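Local coordinates for protein catalase (Corynebacterium glutamicum, PDB 4B7H) that breaks down hydrogen peroxide to water and oxygen at a haem, as a tetrameric catalase that also holds NADPH and is inhibited by nitric oxide, at residues Q8-G13 with P368-I373; D93-K99 with T132-Y137. All coordinates share one frame; numbering follows the deposited sequence. Where two conformers were deposited one is given.

Interaction 1: residues Q8-G13 with P368-I373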
ATOM      1  N   GLN A   8     -18.027 -26.017   2.236  1.00 16.48           N
ATOM      2  CA  GLN A   8     -17.992 -25.283   0.973  1.00 19.88           C
ATOM      3  C   GLN A   8     -17.120 -24.043   1.096  1.00 19.42           C
ATOM      4  O   GLN A   8     -16.210 -23.823   0.294  1.00 36.39           O
ATOM      5  CB  GLN A   8     -19.419 -24.884   0.560  1.00 22.82           C
ATOM      6  CG  GLN A   8     -20.256 -24.235   1.688  1.00 27.05           C
ATOM      7  CD  GLN A   8     -21.674 -23.888   1.266  1.00 32.34           C
ATOM      8  OE1 GLN A   8     -22.633 -24.180   1.981  1.00 52.11           O
ATOM      9  NE2 GLN A   8     -21.812 -23.253   0.112  1.00 26.49           N
ATOM     10  N   ILE A   9     -17.389 -23.251   2.126  1.00 15.82           N
ATOM     11  CA  ILE A   9     -16.699 -21.989   2.332  1.00 12.54           C
ATOM     12  C   ILE A   9     -15.222 -22.214   2.669  1.00 10.21           C
ATOM     13  O   ILE A   9     -14.330 -21.604   2.057  1.00 10.69           O
ATOM     14  CB  ILE A   9     -17.365 -21.177   3.464  1.00 16.90           C
ATOM     15  CG1 ILE A   9     -18.844 -20.924   3.155  1.00 23.60           C
ATOM     16  CG2 ILE A   9     -16.622 -19.872   3.704  1.00 16.62           C
ATOM     17  CD1 ILE A   9     -19.073 -20.311   1.826  1.00 23.55           C
ATOM     18  N   VAL A  10     -14.951 -23.092   3.633  1.00 10.28           N
ATOM     19  CA  VAL A  10     -13.575 -23.237   4.114  1.00 11.03           C
ATOM     20  C   VAL A  10     -12.644 -23.969   3.148  1.00 11.67           C
ATOM     21  O   VAL A  10     -11.426 -23.900   3.300  1.00 11.97           O
ATOM     22  CB  VAL A  10     -13.482 -23.867   5.527  1.00 12.75           C
ATOM     23  CG1 VAL A  10     -14.262 -23.035   6.541  1.00 15.35           C
ATOM     24  CG2 VAL A  10     -13.970 -25.310   5.520  1.00 12.30           C
ATOM     25  N   ASP A  11     -13.205 -24.648   2.150  1.00 10.74           N
ATOM     26  CA  ASP A  11     -12.377 -25.305   1.151  1.00 11.43           C
ATOM     27  C   ASP A  11     -11.965 -24.360   0.013  1.00 10.66           C
ATOM     28  O   ASP A  11     -11.041 -24.674  -0.741  1.00 11.60           O
ATOM     29  CB  ASP A  11     -13.075 -26.547   0.592  1.00 13.05           C
ATOM     30  CG  ASP A  11     -13.056 -27.721   1.561  1.00 17.93           C
ATOM     31  OD1 ASP A  11     -12.350 -27.654   2.592  1.00 18.69           O
ATOM     32  OD2 ASP A  11     -13.739 -28.723   1.275  1.00 25.85           O
ATOM     33  N   ARG A  12     -12.615 -23.196  -0.095  1.00  9.22           N
ATOM     34  CA  ARG A  12     -12.286 -22.232  -1.158  1.00 10.09           C
ATOM     35  C   ARG A  12     -10.838 -21.761  -1.062  1.00  9.83           C
ATOM     36  O   ARG A  12     -10.403 -21.290  -0.006  1.00 10.36           O
ATOM     37  CB  ARG A  12     -13.176 -20.987  -1.083  1.00  9.62           C
ATOM     38  CG  ARG A  12     -14.664 -21.172  -1.314  1.00  9.80           C
ATOM     39  CD  ARG A  12     -15.369 -19.903  -0.822  1.00 10.59           C
ATOM     40  NE  ARG A  12     -16.790 -19.858  -1.138  1.00 11.22           N
ATOM     41  CZ  ARG A  12     -17.576 -18.827  -0.847  1.00 11.91           C
ATOM     42  NH1 ARG A  12     -17.077 -17.773  -0.217  1.00 11.13           N
ATOM     43  NH2 ARG A  12     -18.857 -18.854  -1.175  1.00 13.58           N
ATOM     44  N   GLY A  13     -10.097 -21.866  -2.162  1.00 10.33           N
ATOM     45  CA  GLY A  13      -8.744 -21.331  -2.223  1.00 11.25           C
ATOM     46  C   GLY A  13      -7.638 -22.261  -1.751  1.00 11.04           C
ATOM     47  O   GLY A  13      -6.458 -21.926  -1.850  1.00 10.39           O
ATOM     48  N   PRO A 368     -11.675 -15.607  -0.582  1.00  8.64           N
ATOM     49  CA  PRO A 368     -12.568 -16.740  -0.316  1.00  9.78           C
ATOM     50  C   PRO A 368     -13.487 -16.588   0.915  1.00  9.13           C
ATOM     51  O   PRO A 368     -14.693 -16.828   0.797  1.00  9.24           O
ATOM     52  CB  PRO A 368     -11.588 -17.900  -0.156  1.00 11.42           C
ATOM     53  CG  PRO A 368     -10.516 -17.564  -1.178  1.00 11.28           C
ATOM     54  CD  PRO A 368     -10.354 -16.055  -1.070  1.00 10.02           C
ATOM     55  N   VAL A 369     -12.953 -16.190   2.065  1.00  8.78           N
ATOM     56  CA  VAL A 369     -13.773 -16.143   3.276  1.00  9.43           C
ATOM     57  C   VAL A 369     -14.777 -14.974   3.258  1.00  8.89           C
ATOM     58  O   VAL A 369     -15.767 -14.975   4.003  1.00  8.96           O
ATOM     59  CB  VAL A 369     -12.879 -16.114   4.543  1.00 10.66           C
ATOM     60  CG1 VAL A 369     -12.243 -14.757   4.731  1.00 10.80           C
ATOM     61  CG2 VAL A 369     -13.668 -16.485   5.770  1.00 13.97           C
ATOM     62  N   ASN A 370     -14.536 -13.983   2.401  1.00  7.88           N
ATOM     63  CA  ASN A 370     -15.392 -12.798   2.357  1.00  7.95           C
ATOM     64  C   ASN A 370     -16.457 -12.809   1.263  1.00  8.69           C
ATOM     65  O   ASN A 370     -17.379 -11.990   1.290  1.00  9.97           O
ATOM     66  CB  ASN A 370     -14.540 -11.536   2.276  1.00  7.85           C
ATOM     67  CG  ASN A 370     -13.720 -11.329   3.529  1.00  7.71           C
ATOM     68  OD1 ASN A 370     -14.207 -11.577   4.637  1.00  8.07           O
ATOM     69  ND2 ASN A 370     -12.465 -10.899   3.371  1.00  7.97           N
ATOM     70  N   ARG A 371     -16.339 -13.731   0.310  1.00  9.65           N
ATOM     71  CA  ARG A 371     -17.342 -13.842  -0.752  1.00 10.79           C
ATOM     72  C   ARG A 371     -18.618 -14.485  -0.240  1.00 10.12           C
ATOM     73  O   ARG A 371     -18.566 -15.469   0.500  1.00 12.20           O
ATOM     74  CB  ARG A 371     -16.829 -14.714  -1.895  1.00 15.08           C
ATOM     75  CG  ARG A 371     -15.610 -14.196  -2.582  1.00 17.05           C
ATOM     76  CD  ARG A 371     -15.523 -14.767  -3.982  1.00 15.98           C
ATOM     77  NE  ARG A 371     -15.392 -16.223  -4.039  1.00 18.75           N
ATOM     78  CZ  ARG A 371     -14.229 -16.869  -4.027  1.00 19.53           C
ATOM     79  NH1 ARG A 371     -13.090 -16.196  -3.924  1.00 15.98           N
ATOM     80  NH2 ARG A 371     -14.204 -18.195  -4.103  1.00 26.02           N
ATOM     81  N   PRO A 372     -19.782 -13.962  -0.664  1.00  8.83           N
ATOM     82  CA  PRO A 372     -21.032 -14.620  -0.282  1.00  9.52           C
ATOM     83  C   PRO A 372     -21.249 -15.921  -1.063  1.00 10.39           C
ATOM     84  O   PRO A 372     -20.438 -16.278  -1.928  1.00 10.11           O
ATOM     85  CB  PRO A 372     -22.092 -13.576  -0.634  1.00  9.40           C
ATOM     86  CG  PRO A 372     -21.489 -12.782  -1.743  1.00  9.66           C
ATOM     87  CD  PRO A 372     -20.014 -12.727  -1.438  1.00  9.79           C
ATOM     88  N   ILE A 373     -22.320 -16.644  -0.753  1.00 10.10           N
ATOM     89  CA  ILE A 373     -22.577 -17.872  -1.491  1.00 11.26           C
ATOM     90  C   ILE A 373     -23.260 -17.594  -2.830  1.00 13.51           C
ATOM     91  O   ILE A 373     -23.130 -18.382  -3.761  1.00 18.86           O
ATOM     92  CB  ILE A 373     -23.329 -18.927  -0.668  1.00 14.53           C
ATOM     93  CG1 ILE A 373     -24.690 -18.400  -0.217  1.00 18.20           C
ATOM     94  CG2 ILE A 373     -22.470 -19.369   0.502  1.00 16.72           C
ATOM     95  CD1 ILE A 373     -25.583 -19.474   0.386  1.00 24.87           C
TER
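Ile9 sends CD1 to CG2 of Ile373, 3.8 Å away, and the two side chains cross at about a right angle. The same CD1 lies over the centre of the Arg12 guanidinium, 3.3 Å above its plane. One face of the charged group therefore rests on aliphatic carbon, and its polar edge is turned to the other segment. Tyr131 of strand 125-132 packs on both Ile9 and Ile373. This contact fastens the N-terminal helix 7-11 to the long loop that follows helix 343-359, against the catalase beta-barrel and at the border with a second subunit, where Pro368 packs on Tyr387 of that subunit. Arg12 carries the polar part. Its chain is extended from CG to NE (chi2 165°, chi3 172°), which brings the guanidinium to the inside of the bend 368-373. There it donates to three backbone carbonyls. NH1 meets Pro368 O nearly head-on at 2.8 Å and bonds Arg371 O at 2.8 Å. Both acceptors lie in the guanidinium plane. The bond to Arg371 O is nearly straight (173°), though it comes from above that carbonyl's plane. NH2 reaches Pro372 O at 3.1 Å, tilted from the guanidinium plane. Nearer the backbone, Arg12 CB touches Pro368 CB at 3.6 Å. The Arg371 side chain passes obliquely by Arg12, with NH2 3.9 Å from Arg12 CD, while its NH1 bonds Asp366 O. Gly13 continues past the Pro368 ring.

Interaction 2: residues D93-K99 with T132-Y137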
ATOM      1  N   ASP A  93     -34.057 -13.909   5.216  1.00 10.67           N
ATOM      2  CA  ASP A  93     -34.071 -15.289   4.752  1.00 11.14           C
ATOM      3  C   ASP A  93     -33.493 -16.280   5.760  1.00 10.24           C
ATOM      4  O   ASP A  93     -34.092 -17.327   6.016  1.00 11.98           O
ATOM      5  CB  ASP A  93     -33.373 -15.423   3.401  1.00 12.07           C
ATOM      6  CG  ASP A  93     -33.686 -16.738   2.727  1.00 13.33           C
ATOM      7  OD1 ASP A  93     -34.798 -16.863   2.156  1.00 17.07           O
ATOM      8  OD2 ASP A  93     -32.825 -17.648   2.774  1.00 13.27           O
ATOM      9  N   LEU A  94     -32.353 -15.943   6.361  1.00  9.58           N
ATOM     10  CA  LEU A  94     -31.682 -16.878   7.266  1.00 11.05           C
ATOM     11  C   LEU A  94     -32.505 -17.188   8.522  1.00 11.37           C
ATOM     12  O   LEU A  94     -32.240 -18.184   9.200  1.00 11.78           O
ATOM     13  CB  LEU A  94     -30.297 -16.366   7.681  1.00 10.01           C
ATOM     14  CG  LEU A  94     -30.243 -15.380   8.858  1.00 10.58           C
ATOM     15  CD1 LEU A  94     -28.803 -15.219   9.331  1.00 10.98           C
ATOM     16  CD2 LEU A  94     -30.836 -14.019   8.491  1.00 11.93           C
ATOM     17  N   PHE A  95     -33.483 -16.337   8.841  1.00 11.46           N
ATOM     18  CA  PHE A  95     -34.263 -16.494  10.073  1.00 12.17           C
ATOM     19  C   PHE A  95     -35.610 -17.180   9.853  1.00 13.76           C
ATOM     20  O   PHE A  95     -36.380 -17.345  10.798  1.00 15.07           O
ATOM     21  CB  PHE A  95     -34.483 -15.136  10.761  1.00 11.67           C
ATOM     22  CG  PHE A  95     -33.241 -14.546  11.383  1.00 11.54           C
ATOM     23  CD1 PHE A  95     -32.293 -15.355  12.003  1.00 11.95           C
ATOM     24  CD2 PHE A  95     -33.039 -13.173  11.366  1.00 12.46           C
ATOM     25  CE1 PHE A  95     -31.152 -14.796  12.579  1.00 13.14           C
ATOM     26  CE2 PHE A  95     -31.907 -12.605  11.938  1.00 12.52           C
ATOM     27  CZ  PHE A  95     -30.966 -13.416  12.548  1.00 12.33           C
ATOM     28  N   GLN A  96     -35.900 -17.575   8.614  1.00 12.18           N
ATOM     29  CA  GLN A  96     -37.171 -18.244   8.312  1.00 12.84           C
ATOM     30  C   GLN A  96     -37.194 -19.685   8.848  1.00 13.64           C
ATOM     31  O   GLN A  96     -36.143 -20.282   9.082  1.00 13.59           O
ATOM     32  CB  GLN A  96     -37.463 -18.191   6.807  1.00 13.27           C
ATOM     33  CG  GLN A  96     -37.515 -16.774   6.238  1.00 12.84           C
ATOM     34  CD  GLN A  96     -38.495 -15.878   6.977  1.00 13.28           C
ATOM     35  OE1 GLN A  96     -39.707 -16.122   6.969  1.00 16.00           O
ATOM     36  NE2 GLN A  96     -37.979 -14.835   7.626  1.00 13.20           N
ATOM     37  N   PRO A  97     -38.398 -20.249   9.068  1.00 12.51           N
ATOM     38  CA  PRO A  97     -38.492 -21.562   9.718  1.00 15.59           C
ATOM     39  C   PRO A  97     -37.642 -22.645   9.057  1.00 16.14           C
ATOM     40  O   PRO A  97     -37.603 -22.759   7.830  1.00 16.94           O
ATOM     41  CB  PRO A  97     -39.979 -21.909   9.584  1.00 16.87           C
ATOM     42  CG  PRO A  97     -40.659 -20.586   9.590  1.00 19.68           C
ATOM     43  CD  PRO A  97     -39.732 -19.654   8.854  1.00 14.52           C
ATOM     44  N   GLY A  98     -36.932 -23.408   9.879  1.00 17.74           N
ATOM     45  CA  GLY A  98     -36.162 -24.536   9.394  1.00 17.56           C
ATOM     46  C   GLY A  98     -34.840 -24.234   8.707  1.00 15.58           C
ATOM     47  O   GLY A  98     -34.108 -25.167   8.378  1.00 18.65           O
ATOM     48  N   LYS A  99     -34.523 -22.958   8.482  1.00 13.37           N
ATOM     49  CA  LYS A  99     -33.317 -22.598   7.728  1.00 12.79           C
ATOM     50  C   LYS A  99     -32.040 -23.035   8.442  1.00 13.52           C
ATOM     51  O   LYS A  99     -31.922 -22.899   9.662  1.00 14.06           O
ATOM     52  CB  LYS A  99     -33.275 -21.088   7.455  1.00 13.64           C
ATOM     53  CG  LYS A  99     -34.296 -20.591   6.435  1.00 14.97           C
ATOM     54  CD  LYS A  99     -33.815 -20.767   5.000  1.00 17.06           C
ATOM     55  CE  LYS A  99     -34.847 -20.232   4.008  1.00 20.43           C
ATOM     56  NZ  LYS A  99     -34.301 -20.113   2.622  1.00 24.46           N
ATOM     57  N   THR A 132     -25.738 -16.175   4.075  1.00  9.23           N
ATOM     58  CA  THR A 132     -27.140 -16.380   3.717  1.00 10.00           C
ATOM     59  C   THR A 132     -27.367 -16.368   2.208  1.00 10.81           C
ATOM     60  O   THR A 132     -26.506 -15.931   1.430  1.00 10.58           O
ATOM     61  CB  THR A 132     -28.102 -15.349   4.391  1.00  9.55           C
ATOM     62  OG1 THR A 132     -28.347 -14.241   3.512  1.00 10.37           O
ATOM     63  CG2 THR A 132     -27.564 -14.850   5.725  1.00 10.12           C
ATOM     64  N   GLU A 133     -28.546 -16.827   1.803  1.00 11.19           N
ATOM     65  CA  GLU A 133     -28.919 -16.879   0.393  0.53 11.36           C
ATOM     66  C   GLU A 133     -29.173 -15.484  -0.179  1.00 11.87           C
ATOM     67  O   GLU A 133     -29.262 -15.316  -1.391  1.00 14.50           O
ATOM     68  CB  GLU A 133     -30.153 -17.766   0.195  0.53 12.24           C
ATOM     69  CG  GLU A 133     -29.926 -19.233   0.558  0.53 14.20           C
ATOM     70  CD  GLU A 133     -31.173 -20.087   0.400  0.53 19.67           C
ATOM     71  OE1 GLU A 133     -32.106 -19.667  -0.317  0.53 23.83           O
ATOM     72  OE2 GLU A 133     -31.218 -21.183   0.999  0.53 25.93           O
ATOM     73  N   GLU A 134     -29.302 -14.490   0.696  1.00 11.01           N
ATOM     74  CA  GLU A 134     -29.489 -13.101   0.264  1.00 10.39           C
ATOM     75  C   GLU A 134     -28.287 -12.238   0.646  1.00 10.29           C
ATOM     76  O   GLU A 134     -28.388 -11.010   0.744  1.00 11.10           O
ATOM     77  CB  GLU A 134     -30.819 -12.528   0.788  1.00 11.79           C
ATOM     78  CG  GLU A 134     -32.005 -13.296   0.201  1.00 12.57           C
ATOM     79  CD  GLU A 134     -33.390 -12.813   0.611  1.00 16.10           C
ATOM     80  OE1 GLU A 134     -33.522 -11.968   1.515  1.00 15.15           O
ATOM     81  OE2 GLU A 134     -34.371 -13.315   0.015  1.00 20.39           O
ATOM     82  N   GLY A 135     -27.142 -12.890   0.837  1.00  8.97           N
ATOM     83  CA  GLY A 135     -25.895 -12.198   1.122  1.00 10.57           C
ATOM     84  C   GLY A 135     -25.323 -12.521   2.491  1.00  8.75           C
ATOM     85  O   GLY A 135     -25.967 -13.187   3.309  1.00 10.16           O
ATOM     86  N   ASN A 136     -24.101 -12.059   2.746  1.00  8.37           N
ATOM     87  CA  ASN A 136     -23.483 -12.243   4.058  1.00  8.88           C
ATOM     88  C   ASN A 136     -24.107 -11.281   5.056  1.00  8.92           C
ATOM     89  O   ASN A 136     -24.108 -10.073   4.842  1.00  9.51           O
ATOM     90  CB  ASN A 136     -21.966 -12.023   4.012  1.00  9.62           C
ATOM     91  CG  ASN A 136     -21.247 -13.066   3.167  1.00  9.19           C
ATOM     92  OD1 ASN A 136     -21.787 -14.147   2.920  1.00 10.62           O
ATOM     93  ND2 ASN A 136     -20.024 -12.748   2.722  1.00 11.82           N
ATOM     94  N   TYR A 137     -24.652 -11.830   6.137  1.00  8.47           N
ATOM     95  CA  TYR A 137     -25.195 -11.025   7.222  1.00  8.36           C
ATOM     96  C   TYR A 137     -24.265 -11.179   8.415  1.00  7.03           C
ATOM     97  O   TYR A 137     -24.136 -12.280   8.969  1.00  8.94           O
ATOM     98  CB  TYR A 137     -26.605 -11.504   7.586  1.00  8.67           C
ATOM     99  CG  TYR A 137     -27.216 -10.779   8.768  1.00  8.67           C
ATOM    100  CD1 TYR A 137     -26.916  -9.444   9.021  1.00  9.97           C
ATOM    101  CD2 TYR A 137     -28.085 -11.431   9.641  1.00  8.64           C
ATOM    102  CE1 TYR A 137     -27.466  -8.779  10.104  1.00  9.40           C
ATOM    103  CE2 TYR A 137     -28.638 -10.767  10.732  1.00 10.38           C
ATOM    104  CZ  TYR A 137     -28.324  -9.444  10.952  1.00 10.36           C
ATOM    105  OH  TYR A 137     -28.867  -8.786  12.031  1.00 10.52           O
TER
HETATM  106  O   HOH W   1     -32.582 -11.680   3.952  1.00 11.22           O
HETATM  107  O   HOH W   2     -30.361 -17.677   3.849  1.00 11.96           O
HETATM  108  O   HOH W   3     -36.320 -14.834   1.432  1.00 25.90           O
HETATM  109  O   HOH W   4     -34.123 -17.926  -0.375  1.00 30.76           O
HETATM  110  O   HOH W   5     -30.832 -13.662   4.897  1.00 10.76           O
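Water molecules link Asp93 to Glu134 and to the backbone of Glu133, so that acidic side chains gather at one end of this contact. Water 3 donates to Asp93 OD1 and Glu134 OE2. Water 1 accepts from Asp93 N and donates to Glu134 OE1. Water 2 joins Asp93 OD2 to the backbone N of Glu133. Water 5 accepts from Leu94 N and donates to Thr132 OG1. Within 93-99, Lys99 NZ forms a salt bridge of 2.9 Å with Asp93 OD2, on its syn side and 27° out of the carboxylate plane. This probably offsets some of the negative charge. The Glu133 side chain has two conformers. In the one given, its carboxylate makes a long salt bridge to Lys99 NZ and takes a bond from water 4, so both links are doubtful.

The other end is apolar. Leu94 CB meets Thr132 CG2 at 3.7 Å. With CG between the backbone N and the carbonyl carbon (chi1 84°), Leu94 carries CD1 to the edge of the Tyr137 ring, 3.9 Å from Tyr137 CD2. Leu94 CD2 lies over the centre of the Phe95 ring. Phe95 CE2 touches Tyr137 CE2 at 3.9 Å, and Tyr137 OH bonds Tyr228 OH.

Thr132 OG1 accepts from Glu134 N, an ST turn, and gives a 2.6 Å bond to Gly135 O. These bonds brace a type I turn, the tight reversal of beta-hairpin 125-142 in the antiparallel barrel of the catalase fold.

Interaction 2 is nested in the chain inside the loop closed by interaction 1, and their centres lie about 17 Å apart. They meet where the bend 368-373 passes the hairpin end 132-137. Ile373 CG1 packs 3.5 Å from Thr132 O, and Pro372 CA is 3.3 Å from Asn136 OD1. Strand 125-132 is a second connection: it touches both contacts, through Tyr131 at interaction 1 and through Phe130 at Leu94 of interaction 2. Both contacts also touch the second subunit, where Asn26 of that subunit packs on Pro372 and bonds Asn136 O through ND2. The side chain of Tyr137 is about 12 Å from the haem.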